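Putative capsid protein of prophage (Escherichia coli CFT073, PDB 3BQW) probably serves as a major capsid protein of a prophage, a subunit of the kind that builds the protein shell around phage DNA. Local coordinates at residues N142-I150 with E160-I170; L244-G252 with A258-Y266. All coordinates share one frame; numbering follows the deposited sequence.

After the N-terminal helices and strands, two of which (61-67 and 70-79) share a sheet with contact 1, the chain runs through the long helix 113-146, whose last turn opens contact 1. There the chain turns into strand 148-151 and returns along strand 159-162, so residues 142-150 and 160-170 close a hairpin at one border of a four-stranded antiparallel sheet. Contact 2 follows in series, neither nested in nor crossing the first: strands 248-254 and 257-267 form a second hairpin in a separate mixed sheet. The contact centres lie 22 Å apart, without touching. Helix 113-146 relates them, ending in contact 1 and meeting Y262 and Y266 of contact 2 through E137 and W138.

Contact 1: residues N142-I150 with E160-I170; sequences NAVTTGKNI and EIDWKIPEKNI
N149 and I161 exchange two backbone hydrogen bonds, N149 N to I161 O at 2.9 Å and I161 N to N149 O at 2.8 Å, as an antiparallel hydrogen-bonded pair. The next bond, from W163 N to G147 O at 2.8 Å, carries the pairing past the end of both strands into the turn where helix 113-146 stops. G147 suits that turn because its phi is positive and its bare CA lets the branched side chain of I165 come close.

Polar side chains shape the two chain turns. T146 OG1 donates to N142 O, which also receives T146 N from the opposite face of its plane, while the same hydroxyl accepts K148 N in an ST turn. D162 OD1 accepts K164 N from above the carboxylate plane, an Asx turn, and is also met by a water that accepts from I165 N.

On the face shared by K148, E160 and D162, the lysine chain is extended and lies alongside D162, with K148 CG 3.4 Å from D162 OD1. K148 CD is 3.5 Å from E160 OE2, whereas K148 NZ stays 4.1 Å from that oxygen; a second water bridges NZ and OE2. R73 forms salt bridges with both acids, through E160 OE1 and D162 OD2.

Packing lies beyond. A143 CB approaches W163 CD1 obliquely at 3.9 Å; its small methyl lets the helix end come close to the indole. I161 CG2 covers part of one indole face. I165 has CG1 anti to its backbone N (chi1 -158°), which carries I165 CD1 to V144 O, 3.7 Å away.

The chemistry implies a helix-to-hairpin junction fixed mainly by backbone bonds, with K148 and R73 probably favouring ionised carboxylates on E160 and D162.

Contact 2: residues L244-G252 with A258-Y266; sequences LGEVVSFKG and ALIVYSGKY
V248 CG2 comes in at the edge of the Y262 ring, in its plane, and sits tightly at 3.3 Å from Y262 CD1. Over the centre of one face of that ring lies G264 N, 4.2 Å above the plane; glycine suits this place because the ring lies so close that a side chain would be crowded by Y262 CZ. F31 meets Y262 edge-to-face. The F250 ring has L259 O over one face, offset toward the rim, and is met obliquely by A258 CB, 3.8 Å from F250 CE1, and by I260 CG1. F250 and Y262 share a face of the hairpin with V248 and I260 by their places in the strands; with CG anti to the backbone N (chi1 179°), the Y262 ring presents its edge to V248. There V248 CG1 and I260 CG2 touch at 3.9 Å, beta-branched residues well suited to extended strands.

The other face carries S249, V261 and L259. K251, bent at chi2 (-57°), folds back across V261: K251 CE is 3.6 Å from V261 CG2, and its NZ makes a weak hydrogen bond to S249 OG. The aliphatic length of lysine thus packs on valine while its amine stays with a polar group.

Beneath these side chains the backbones are antiparallel. S249 and V261 exchange two hydrogen bonds; K251 N reaches L259 O at 2.8 Å, and S263 N closes the far end on V247 O, also at 2.8 Å. G252, with a positive phi of 133° that glycine tolerates readily, presents its O to L259 N.

Helices 236-241 and 30-35 cover the face of V248 and I260, through C241 and L30. Strand 206-209 pairs in parallel with strand 257-267 through backbone bonds of A258, I260 and Y262, joining the hairpin to the larger mixed sheet through its second strand; L259 also packs on M207 and M209.

Contact 1: residues N142-I150 with E160-I170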
ATOM      1  N   ASN A 142      -6.533  -0.420   4.803  1.00 23.14           N
ATOM      2  CA  ASN A 142      -7.421   0.152   5.817  1.00 23.62           C
ATOM      3  C   ASN A 142      -8.582   0.958   5.226  1.00 22.39           C
ATOM      4  O   ASN A 142      -9.701   0.855   5.685  1.00 22.63           O
ATOM      5  CB  ASN A 142      -6.616   0.993   6.808  1.00 24.28           C
ATOM      6  CG  ASN A 142      -5.720   0.143   7.721  1.00 27.74           C
ATOM      7  OD1 ASN A 142      -5.615  -1.057   7.565  1.00 31.96           O
ATOM      8  ND2 ASN A 142      -5.048   0.792   8.660  1.00 33.47           N
ATOM      9  N   ALA A 143      -8.315   1.758   4.209  1.00 22.20           N
ATOM     10  CA  ALA A 143      -9.363   2.543   3.572  1.00 22.59           C
ATOM     11  C   ALA A 143     -10.439   1.631   2.971  1.00 22.99           C
ATOM     12  O   ALA A 143     -11.613   1.817   3.215  1.00 23.50           O
ATOM     13  CB  ALA A 143      -8.779   3.464   2.508  1.00 21.98           C
ATOM     14  N   VAL A 144     -10.014   0.632   2.210  1.00 24.07           N
ATOM     15  CA  VAL A 144     -10.911  -0.309   1.535  1.00 24.71           C
ATOM     16  C   VAL A 144     -11.719  -1.130   2.533  1.00 24.96           C
ATOM     17  O   VAL A 144     -12.906  -1.357   2.308  1.00 26.07           O
ATOM     18  CB  VAL A 144     -10.097  -1.253   0.587  1.00 24.65           C
ATOM     19  CG1 VAL A 144     -10.916  -2.484   0.169  1.00 25.92           C
ATOM     20  CG2 VAL A 144      -9.604  -0.466  -0.623  1.00 23.53           C
ATOM     21  N   THR A 145     -11.093  -1.558   3.636  1.00 24.76           N
ATOM     22  CA  THR A 145     -11.721  -2.510   4.552  1.00 24.24           C
ATOM     23  C   THR A 145     -12.499  -1.871   5.704  1.00 24.92           C
ATOM     24  O   THR A 145     -13.355  -2.521   6.308  1.00 24.89           O
ATOM     25  CB  THR A 145     -10.698  -3.522   5.121  1.00 24.49           C
ATOM     26  OG1 THR A 145      -9.679  -2.844   5.878  1.00 21.40           O
ATOM     27  CG2 THR A 145     -10.053  -4.335   3.981  1.00 22.99           C
ATOM     28  N   THR A 146     -12.172  -0.623   6.042  1.00 25.35           N
ATOM     29  CA  THR A 146     -12.823   0.079   7.162  1.00 24.73           C
ATOM     30  C   THR A 146     -13.339   1.464   6.784  1.00 24.92           C
ATOM     31  O   THR A 146     -13.994   2.096   7.588  1.00 25.23           O
ATOM     32  CB  THR A 146     -11.847   0.288   8.355  1.00 25.16           C
ATOM     33  OG1 THR A 146     -10.836   1.263   8.014  1.00 22.49           O
ATOM     34  CG2 THR A 146     -11.200  -1.039   8.799  1.00 24.38           C
ATOM     35  N   GLY A 147     -12.996   1.951   5.594  1.00 25.34           N
ATOM     36  CA  GLY A 147     -13.263   3.336   5.196  1.00 25.29           C
ATOM     37  C   GLY A 147     -12.463   4.406   5.913  1.00 25.23           C
ATOM     38  O   GLY A 147     -12.715   5.593   5.709  1.00 25.35           O
ATOM     39  N   LYS A 148     -11.520   4.011   6.761  1.00 25.43           N
ATOM     40  CA  LYS A 148     -10.773   4.971   7.588  1.00 25.49           C
ATOM     41  C   LYS A 148      -9.248   4.784   7.606  1.00 25.41           C
ATOM     42  O   LYS A 148      -8.722   3.674   7.499  1.00 25.36           O
ATOM     43  CB  LYS A 148     -11.274   4.927   9.024  1.00 25.74           C
ATOM     44  CG  LYS A 148     -12.741   5.299   9.172  1.00 26.58           C
ATOM     45  CD  LYS A 148     -13.292   4.723  10.464  1.00 26.43           C
ATOM     46  CE  LYS A 148     -14.667   5.267  10.733  1.00 26.74           C
ATOM     47  NZ  LYS A 148     -15.115   4.791  12.059  1.00 28.22           N
ATOM     48  N   ASN A 149      -8.554   5.913   7.743  1.00 25.42           N
ATOM     49  CA  ASN A 149      -7.124   5.961   7.983  1.00 25.29           C
ATOM     50  C   ASN A 149      -6.838   6.832   9.204  1.00 25.56           C
ATOM     51  O   ASN A 149      -7.444   7.914   9.371  1.00 24.76           O
ATOM     52  CB  ASN A 149      -6.383   6.594   6.797  1.00 25.54           C
ATOM     53  CG  ASN A 149      -6.359   5.723   5.567  1.00 26.86           C
ATOM     54  OD1 ASN A 149      -6.588   4.494   5.615  1.00 27.85           O
ATOM     55  ND2 ASN A 149      -6.074   6.353   4.440  1.00 23.05           N
ATOM     56  N   ILE A 150      -5.884   6.384  10.022  1.00 26.10           N
ATOM     57  CA  ILE A 150      -5.282   7.230  11.044  1.00 26.91           C
ATOM     58  C   ILE A 150      -3.985   7.809  10.509  1.00 27.71           C
ATOM     59  O   ILE A 150      -3.079   7.081  10.152  1.00 27.95           O
ATOM     60  CB  ILE A 150      -5.035   6.468  12.345  1.00 27.35           C
ATOM     61  CG1 ILE A 150      -6.382   6.160  13.006  1.00 27.04           C
ATOM     62  CG2 ILE A 150      -4.113   7.309  13.320  1.00 25.21           C
ATOM     63  CD1 ILE A 150      -6.353   4.991  13.962  1.00 29.11           C
ATOM     64  N   GLU A 160      -7.935  11.419  12.087  1.00 25.55           N
ATOM     65  CA  GLU A 160      -8.597  10.371  11.301  1.00 24.83           C
ATOM     66  C   GLU A 160      -9.166  10.956  10.016  1.00 24.00           C
ATOM     67  O   GLU A 160      -9.750  12.025  10.024  1.00 23.16           O
ATOM     68  CB  GLU A 160      -9.719   9.690  12.099  1.00 24.65           C
ATOM     69  CG  GLU A 160     -10.449   8.599  11.308  1.00 24.25           C
ATOM     70  CD  GLU A 160     -11.759   8.193  11.918  1.00 25.68           C
ATOM     71  OE1 GLU A 160     -12.766   8.931  11.740  1.00 24.63           O
ATOM     72  OE2 GLU A 160     -11.791   7.118  12.554  1.00 25.46           O
ATOM     73  N   ILE A 161      -8.946  10.243   8.913  1.00 24.41           N
ATOM     74  CA  ILE A 161      -9.661  10.450   7.662  1.00 24.65           C
ATOM     75  C   ILE A 161     -10.714   9.362   7.573  1.00 24.96           C
ATOM     76  O   ILE A 161     -10.412   8.170   7.764  1.00 25.77           O
ATOM     77  CB  ILE A 161      -8.751  10.299   6.409  1.00 24.73           C
ATOM     78  CG1 ILE A 161      -7.716  11.405   6.352  1.00 24.95           C
ATOM     79  CG2 ILE A 161      -9.586  10.327   5.130  1.00 24.53           C
ATOM     80  CD1 ILE A 161      -6.572  11.108   5.331  1.00 25.28           C
ATOM     81  N   ASP A 162     -11.932   9.770   7.259  1.00 24.77           N
ATOM     82  CA  ASP A 162     -13.032   8.848   7.081  1.00 25.14           C
ATOM     83  C   ASP A 162     -13.678   9.092   5.713  1.00 25.11           C
ATOM     84  O   ASP A 162     -14.244  10.157   5.451  1.00 25.42           O
ATOM     85  CB  ASP A 162     -14.042   9.024   8.209  1.00 24.62           C
ATOM     86  CG  ASP A 162     -15.145   7.999   8.186  1.00 25.60           C
ATOM     87  OD1 ASP A 162     -15.096   7.050   7.365  1.00 26.70           O
ATOM     88  OD2 ASP A 162     -16.080   8.138   9.015  1.00 26.22           O
ATOM     89  N   TRP A 163     -13.549   8.094   4.850  1.00 25.65           N
ATOM     90  CA  TRP A 163     -14.147   8.108   3.505  1.00 26.21           C
ATOM     91  C   TRP A 163     -15.626   7.710   3.536  1.00 26.75           C
ATOM     92  O   TRP A 163     -16.287   7.747   2.508  1.00 27.09           O
ATOM     93  CB  TRP A 163     -13.389   7.166   2.595  1.00 26.17           C
ATOM     94  CG  TRP A 163     -11.895   7.491   2.494  1.00 25.92           C
ATOM     95  CD1 TRP A 163     -10.855   6.770   3.028  1.00 25.74           C
ATOM     96  CD2 TRP A 163     -11.308   8.637   1.854  1.00 25.17           C
ATOM     97  NE1 TRP A 163      -9.656   7.395   2.736  1.00 25.76           N
ATOM     98  CE2 TRP A 163      -9.900   8.530   2.012  1.00 25.62           C
ATOM     99  CE3 TRP A 163     -11.833   9.741   1.161  1.00 23.96           C
ATOM    100  CZ2 TRP A 163      -9.015   9.475   1.500  1.00 24.71           C
ATOM    101  CZ3 TRP A 163     -10.953  10.682   0.648  1.00 25.03           C
ATOM    102  CH2 TRP A 163      -9.551  10.544   0.823  1.00 25.49           C
ATOM    103  N   LYS A 164     -16.113   7.338   4.724  1.00 27.40           N
ATOM    104  CA  LYS A 164     -17.524   7.054   5.009  1.00 28.26           C
ATOM    105  C   LYS A 164     -18.008   5.897   4.141  1.00 27.50           C
ATOM    106  O   LYS A 164     -18.911   6.056   3.319  1.00 27.86           O
ATOM    107  CB  LYS A 164     -18.431   8.298   4.827  1.00 28.83           C
ATOM    108  CG  LYS A 164     -18.103   9.538   5.706  1.00 31.44           C
ATOM    109  CD  LYS A 164     -18.960   9.699   6.962  1.00 33.51           C
ATOM    110  CE  LYS A 164     -19.077  11.180   7.427  1.00 34.69           C
ATOM    111  NZ  LYS A 164     -19.364  11.332   8.909  1.00 36.25           N
ATOM    112  N   ILE A 165     -17.403   4.729   4.311  1.00 26.84           N
ATOM    113  CA  ILE A 165     -17.885   3.562   3.587  1.00 26.40           C
ATOM    114  C   ILE A 165     -19.250   3.179   4.215  1.00 25.70           C
ATOM    115  O   ILE A 165     -19.409   3.245   5.433  1.00 26.25           O
ATOM    116  CB  ILE A 165     -16.836   2.409   3.583  1.00 26.73           C
ATOM    117  CG1 ILE A 165     -17.115   1.460   2.406  1.00 26.86           C
ATOM    118  CG2 ILE A 165     -16.790   1.673   4.925  1.00 25.25           C
ATOM    119  CD1 ILE A 165     -16.181   0.257   2.323  1.00 26.20           C
ATOM    120  N   PRO A 166     -20.257   2.858   3.399  1.00 25.11           N
ATOM    121  CA  PRO A 166     -21.503   2.415   4.032  1.00 25.86           C
ATOM    122  C   PRO A 166     -21.289   1.218   4.968  1.00 25.93           C
ATOM    123  O   PRO A 166     -20.471   0.356   4.681  1.00 24.36           O
ATOM    124  CB  PRO A 166     -22.401   2.057   2.832  1.00 25.43           C
ATOM    125  CG  PRO A 166     -21.862   2.898   1.725  1.00 24.97           C
ATOM    126  CD  PRO A 166     -20.377   2.871   1.933  1.00 25.60           C
ATOM    127  N   GLU A 167     -22.001   1.213   6.088  1.00 26.92           N
ATOM    128  CA  GLU A 167     -21.930   0.146   7.081  1.00 28.97           C
ATOM    129  C   GLU A 167     -22.284  -1.232   6.546  1.00 27.68           C
ATOM    130  O   GLU A 167     -21.680  -2.221   6.941  1.00 27.60           O
ATOM    131  CB  GLU A 167     -22.846   0.464   8.278  1.00 28.93           C
ATOM    132  CG  GLU A 167     -22.354   1.622   9.126  1.00 32.75           C
ATOM    133  CD  GLU A 167     -23.093   1.760  10.476  1.00 34.90           C
ATOM    134  OE1 GLU A 167     -24.284   1.356  10.595  1.00 38.83           O
ATOM    135  OE2 GLU A 167     -22.442   2.284  11.422  1.00 44.23           O
ATOM    136  N   LYS A 168     -23.277  -1.291   5.669  1.00 27.63           N
ATOM    137  CA  LYS A 168     -23.669  -2.541   5.017  1.00 27.99           C
ATOM    138  C   LYS A 168     -22.529  -3.150   4.170  1.00 26.56           C
ATOM    139  O   LYS A 168     -22.609  -4.314   3.768  1.00 25.44           O
ATOM    140  CB  LYS A 168     -24.867  -2.294   4.107  1.00 28.22           C
ATOM    141  CG  LYS A 168     -24.482  -1.548   2.783  1.00 31.23           C
ATOM    142  CD  LYS A 168     -25.718  -1.101   1.985  1.00 31.27           C
ATOM    143  CE  LYS A 168     -25.312  -0.452   0.696  1.00 34.39           C
ATOM    144  NZ  LYS A 168     -24.562  -1.418  -0.163  1.00 38.97           N
ATOM    145  N   ASN A 169     -21.509  -2.349   3.858  1.00 25.70           N
ATOM    146  CA  ASN A 169     -20.358  -2.826   3.052  1.00 25.76           C
ATOM    147  C   ASN A 169     -19.314  -3.589   3.867  1.00 25.06           C
ATOM    148  O   ASN A 169     -18.407  -4.179   3.305  1.00 24.93           O
ATOM    149  CB  ASN A 169     -19.676  -1.665   2.328  1.00 25.54           C
ATOM    150  CG  ASN A 169     -20.450  -1.198   1.131  1.00 27.47           C
ATOM    151  OD1 ASN A 169     -19.873  -0.979   0.057  1.00 30.73           O
ATOM    152  ND2 ASN A 169     -21.756  -1.054   1.287  1.00 27.29           N
ATOM    153  N   ILE A 170     -19.436  -3.541   5.190  1.00 25.27           N
ATOM    154  CA  ILE A 170     -18.525  -4.227   6.080  1.00 25.63           C
ATOM    155  C   ILE A 170     -19.367  -5.276   6.767  1.00 25.23           C
ATOM    156  O   ILE A 170     -20.235  -4.952   7.561  1.00 25.52           O
ATOM    157  CB  ILE A 170     -17.883  -3.280   7.128  1.00 25.69           C
ATOM    158  CG1 ILE A 170     -17.041  -2.204   6.466  1.00 26.28           C
ATOM    159  CG2 ILE A 170     -16.973  -4.045   8.110  1.00 25.63           C
ATOM    160  CD1 ILE A 170     -16.631  -1.081   7.466  1.00 26.62           C
TER
HETATM  161  O   HOH W   1     -16.010   4.680   6.767  1.00 26.52           O
HETATM  162  O   HOH W   2     -13.855   6.495  14.058  1.00 36.93           O

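Contact 2: residues L244-G252 with A258-Y266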
ATOM      1  N   LEU A 244       4.127  -9.757  -7.915  1.00 31.17           N
ATOM      2  CA  LEU A 244       3.900  -9.791  -6.460  1.00 30.96           C
ATOM      3  C   LEU A 244       3.861 -11.238  -5.923  1.00 31.04           C
ATOM      4  O   LEU A 244       3.257 -11.516  -4.886  1.00 30.53           O
ATOM      5  CB  LEU A 244       2.585  -9.050  -6.125  1.00 30.35           C
ATOM      6  CG  LEU A 244       2.551  -7.601  -6.636  1.00 30.61           C
ATOM      7  CD1 LEU A 244       1.197  -6.939  -6.466  1.00 28.80           C
ATOM      8  CD2 LEU A 244       3.638  -6.800  -5.925  1.00 31.14           C
ATOM      9  N   GLY A 245       4.548 -12.150  -6.614  1.00 31.02           N
ATOM     10  CA  GLY A 245       4.565 -13.557  -6.235  1.00 30.94           C
ATOM     11  C   GLY A 245       5.181 -13.903  -4.893  1.00 30.92           C
ATOM     12  O   GLY A 245       5.069 -15.023  -4.430  1.00 30.17           O
ATOM     13  N   GLU A 246       5.854 -12.948  -4.279  1.00 31.22           N
ATOM     14  CA  GLU A 246       6.347 -13.114  -2.933  1.00 31.95           C
ATOM     15  C   GLU A 246       5.238 -13.081  -1.853  1.00 31.18           C
ATOM     16  O   GLU A 246       5.394 -13.712  -0.793  1.00 30.65           O
ATOM     17  CB  GLU A 246       7.421 -12.035  -2.669  1.00 32.92           C
ATOM     18  CG  GLU A 246       8.010 -12.054  -1.251  1.00 37.63           C
ATOM     19  CD  GLU A 246       9.525 -11.841  -1.197  1.00 42.84           C
ATOM     20  OE1 GLU A 246      10.035 -10.922  -1.900  1.00 45.32           O
ATOM     21  OE2 GLU A 246      10.191 -12.609  -0.433  1.00 46.41           O
ATOM     22  N   VAL A 247       4.136 -12.361  -2.116  1.00 29.99           N
ATOM     23  CA  VAL A 247       3.063 -12.167  -1.118  1.00 29.63           C
ATOM     24  C   VAL A 247       1.631 -12.474  -1.579  1.00 28.60           C
ATOM     25  O   VAL A 247       0.713 -12.510  -0.775  1.00 28.37           O
ATOM     26  CB  VAL A 247       3.080 -10.729  -0.578  1.00 29.35           C
ATOM     27  CG1 VAL A 247       4.413 -10.463   0.084  1.00 31.69           C
ATOM     28  CG2 VAL A 247       2.830  -9.705  -1.696  1.00 28.76           C
ATOM     29  N   VAL A 248       1.471 -12.733  -2.858  1.00 28.45           N
ATOM     30  CA  VAL A 248       0.183 -12.833  -3.509  1.00 28.49           C
ATOM     31  C   VAL A 248       0.182 -14.080  -4.379  1.00 28.55           C
ATOM     32  O   VAL A 248       1.195 -14.416  -4.983  1.00 28.11           O
ATOM     33  CB  VAL A 248      -0.020 -11.562  -4.377  1.00 29.48           C
ATOM     34  CG1 VAL A 248      -0.880 -11.806  -5.551  1.00 29.63           C
ATOM     35  CG2 VAL A 248      -0.550 -10.424  -3.511  1.00 28.54           C
ATOM     36  N   SER A 249      -0.951 -14.770  -4.421  1.00 27.77           N
ATOM     37  CA  SER A 249      -1.118 -15.896  -5.277  1.00 27.78           C
ATOM     38  C   SER A 249      -2.438 -15.776  -6.016  1.00 27.78           C
ATOM     39  O   SER A 249      -3.507 -15.649  -5.401  1.00 27.61           O
ATOM     40  CB  SER A 249      -1.104 -17.184  -4.467  1.00 28.13           C
ATOM     41  OG  SER A 249      -1.393 -18.275  -5.326  1.00 29.30           O
ATOM     42  N   PHE A 250      -2.353 -15.813  -7.334  1.00 27.60           N
ATOM     43  CA  PHE A 250      -3.500 -15.815  -8.186  1.00 27.81           C
ATOM     44  C   PHE A 250      -3.975 -17.248  -8.329  1.00 28.14           C
ATOM     45  O   PHE A 250      -3.215 -18.116  -8.722  1.00 27.66           O
ATOM     46  CB  PHE A 250      -3.201 -15.219  -9.564  1.00 28.33           C
ATOM     47  CG  PHE A 250      -4.443 -14.954 -10.364  1.00 28.30           C
ATOM     48  CD1 PHE A 250      -5.106 -13.755 -10.248  1.00 29.22           C
ATOM     49  CD2 PHE A 250      -4.968 -15.924 -11.181  1.00 28.56           C
ATOM     50  CE1 PHE A 250      -6.277 -13.524 -10.941  1.00 29.48           C
ATOM     51  CE2 PHE A 250      -6.129 -15.698 -11.892  1.00 29.53           C
ATOM     52  CZ  PHE A 250      -6.792 -14.502 -11.762  1.00 29.08           C
ATOM     53  N   LYS A 251      -5.246 -17.472  -8.003  1.00 28.81           N
ATOM     54  CA  LYS A 251      -5.801 -18.813  -7.903  1.00 29.59           C
ATOM     55  C   LYS A 251      -6.632 -19.236  -9.101  1.00 30.43           C
ATOM     56  O   LYS A 251      -6.795 -20.433  -9.332  1.00 31.90           O
ATOM     57  CB  LYS A 251      -6.667 -18.918  -6.635  1.00 29.47           C
ATOM     58  CG  LYS A 251      -5.879 -18.815  -5.349  1.00 28.98           C
ATOM     59  CD  LYS A 251      -4.791 -19.881  -5.285  1.00 28.31           C
ATOM     60  CE  LYS A 251      -4.073 -19.814  -3.992  1.00 29.31           C
ATOM     61  NZ  LYS A 251      -2.935 -20.730  -3.925  1.00 31.28           N
ATOM     62  N   GLY A 252      -7.182 -18.282  -9.843  1.00 30.88           N
ATOM     63  CA  GLY A 252      -8.102 -18.600 -10.916  1.00 31.11           C
ATOM     64  C   GLY A 252      -9.334 -17.733 -10.856  1.00 31.69           C
ATOM     65  O   GLY A 252      -9.294 -16.634 -10.330  1.00 31.36           O
ATOM     66  N   ALA A 258     -12.187 -12.863 -10.215  1.00 25.57           N
ATOM     67  CA  ALA A 258     -10.795 -13.285 -10.085  1.00 24.85           C
ATOM     68  C   ALA A 258     -10.516 -13.559  -8.621  1.00 24.44           C
ATOM     69  O   ALA A 258     -11.023 -12.849  -7.746  1.00 24.26           O
ATOM     70  CB  ALA A 258      -9.844 -12.219 -10.607  1.00 23.83           C
ATOM     71  N   LEU A 259      -9.684 -14.571  -8.377  1.00 24.45           N
ATOM     72  CA  LEU A 259      -9.427 -15.086  -7.041  1.00 23.92           C
ATOM     73  C   LEU A 259      -7.963 -14.917  -6.687  1.00 23.09           C
ATOM     74  O   LEU A 259      -7.083 -15.472  -7.337  1.00 24.35           O
ATOM     75  CB  LEU A 259      -9.813 -16.568  -6.949  1.00 24.01           C
ATOM     76  CG  LEU A 259     -11.223 -17.011  -7.339  1.00 24.28           C
ATOM     77  CD1 LEU A 259     -11.230 -18.545  -7.449  1.00 23.75           C
ATOM     78  CD2 LEU A 259     -12.327 -16.510  -6.356  1.00 23.28           C
ATOM     79  N   ILE A 260      -7.724 -14.134  -5.647  1.00 22.97           N
ATOM     80  CA  ILE A 260      -6.397 -13.750  -5.193  1.00 22.22           C
ATOM     81  C   ILE A 260      -6.318 -14.023  -3.686  1.00 22.44           C
ATOM     82  O   ILE A 260      -7.177 -13.567  -2.913  1.00 21.86           O
ATOM     83  CB  ILE A 260      -6.114 -12.232  -5.470  1.00 22.48           C
ATOM     84  CG1 ILE A 260      -6.279 -11.889  -6.966  1.00 22.79           C
ATOM     85  CG2 ILE A 260      -4.698 -11.842  -4.994  1.00 21.95           C
ATOM     86  CD1 ILE A 260      -5.934 -10.393  -7.333  1.00 21.25           C
ATOM     87  N   VAL A 261      -5.312 -14.788  -3.290  1.00 22.32           N
ATOM     88  CA  VAL A 261      -4.950 -14.941  -1.901  1.00 23.38           C
ATOM     89  C   VAL A 261      -3.794 -14.007  -1.598  1.00 24.50           C
ATOM     90  O   VAL A 261      -2.782 -14.021  -2.284  1.00 24.44           O
ATOM     91  CB  VAL A 261      -4.558 -16.388  -1.547  1.00 23.42           C
ATOM     92  CG1 VAL A 261      -4.213 -16.505  -0.057  1.00 21.56           C
ATOM     93  CG2 VAL A 261      -5.698 -17.350  -1.956  1.00 21.99           C
ATOM     94  N   TYR A 262      -3.960 -13.210  -0.552  1.00 26.12           N
ATOM     95  CA  TYR A 262      -3.045 -12.131  -0.238  1.00 27.79           C
ATOM     96  C   TYR A 262      -2.498 -12.335   1.160  1.00 28.32           C
ATOM     97  O   TYR A 262      -3.242 -12.377   2.110  1.00 28.72           O
ATOM     98  CB  TYR A 262      -3.794 -10.814  -0.330  1.00 28.62           C
ATOM     99  CG  TYR A 262      -3.023  -9.547  -0.009  1.00 30.09           C
ATOM    100  CD1 TYR A 262      -2.105  -9.018  -0.901  1.00 34.72           C
ATOM    101  CD2 TYR A 262      -3.271  -8.836   1.132  1.00 32.63           C
ATOM    102  CE1 TYR A 262      -1.433  -7.812  -0.630  1.00 35.07           C
ATOM    103  CE2 TYR A 262      -2.608  -7.628   1.404  1.00 32.96           C
ATOM    104  CZ  TYR A 262      -1.704  -7.129   0.520  1.00 31.81           C
ATOM    105  OH  TYR A 262      -1.039  -5.952   0.794  1.00 32.83           O
ATOM    106  N   SER A 263      -1.181 -12.442   1.258  1.00 29.98           N
ATOM    107  CA  SER A 263      -0.490 -12.784   2.500  1.00 31.37           C
ATOM    108  C   SER A 263       0.592 -11.778   2.870  1.00 31.27           C
ATOM    109  O   SER A 263       1.430 -12.077   3.700  1.00 31.02           O
ATOM    110  CB  SER A 263       0.154 -14.171   2.369  1.00 31.64           C
ATOM    111  OG  SER A 263      -0.801 -15.126   1.933  1.00 36.27           O
ATOM    112  N   GLY A 264       0.556 -10.581   2.283  1.00 31.88           N
ATOM    113  CA  GLY A 264       1.515  -9.538   2.620  1.00 32.80           C
ATOM    114  C   GLY A 264       1.587  -9.124   4.091  1.00 33.50           C
ATOM    115  O   GLY A 264       0.570  -8.970   4.769  1.00 32.33           O
ATOM    116  N   LYS A 265       2.806  -8.907   4.569  1.00 35.07           N
ATOM    117  CA  LYS A 265       3.032  -8.481   5.937  1.00 37.16           C
ATOM    118  C   LYS A 265       3.892  -7.226   5.987  1.00 37.58           C
ATOM    119  O   LYS A 265       4.611  -6.887   5.040  1.00 36.66           O
ATOM    120  CB  LYS A 265       3.708  -9.591   6.744  1.00 37.31           C
ATOM    121  CG  LYS A 265       2.973 -10.925   6.744  1.00 39.05           C
ATOM    122  CD  LYS A 265       3.673 -11.903   7.654  1.00 40.51           C
ATOM    123  CE  LYS A 265       3.431 -13.378   7.247  1.00 45.62           C
ATOM    124  NZ  LYS A 265       4.341 -13.860   6.126  1.00 47.06           N
ATOM    125  N   TYR A 266       3.806  -6.534   7.108  1.00 39.37           N
ATOM    126  CA  TYR A 266       4.715  -5.440   7.393  1.00 41.55           C
ATOM    127  C   TYR A 266       5.198  -5.581   8.818  1.00 43.51           C
ATOM    128  O   TYR A 266       4.622  -6.327   9.618  1.00 43.05           O
ATOM    129  CB  TYR A 266       4.028  -4.075   7.209  1.00 41.47           C
ATOM    130  CG  TYR A 266       2.858  -3.845   8.135  1.00 41.27           C
ATOM    131  CD1 TYR A 266       3.012  -3.172   9.352  1.00 41.26           C
ATOM    132  CD2 TYR A 266       1.603  -4.313   7.802  1.00 41.90           C
ATOM    133  CE1 TYR A 266       1.932  -2.969  10.202  1.00 41.26           C
ATOM    134  CE2 TYR A 266       0.513  -4.120   8.644  1.00 42.29           C
ATOM    135  CZ  TYR A 266       0.679  -3.446   9.836  1.00 42.16           C
ATOM    136  OH  TYR A 266      -0.422  -3.294  10.649  1.00 42.27           O
TER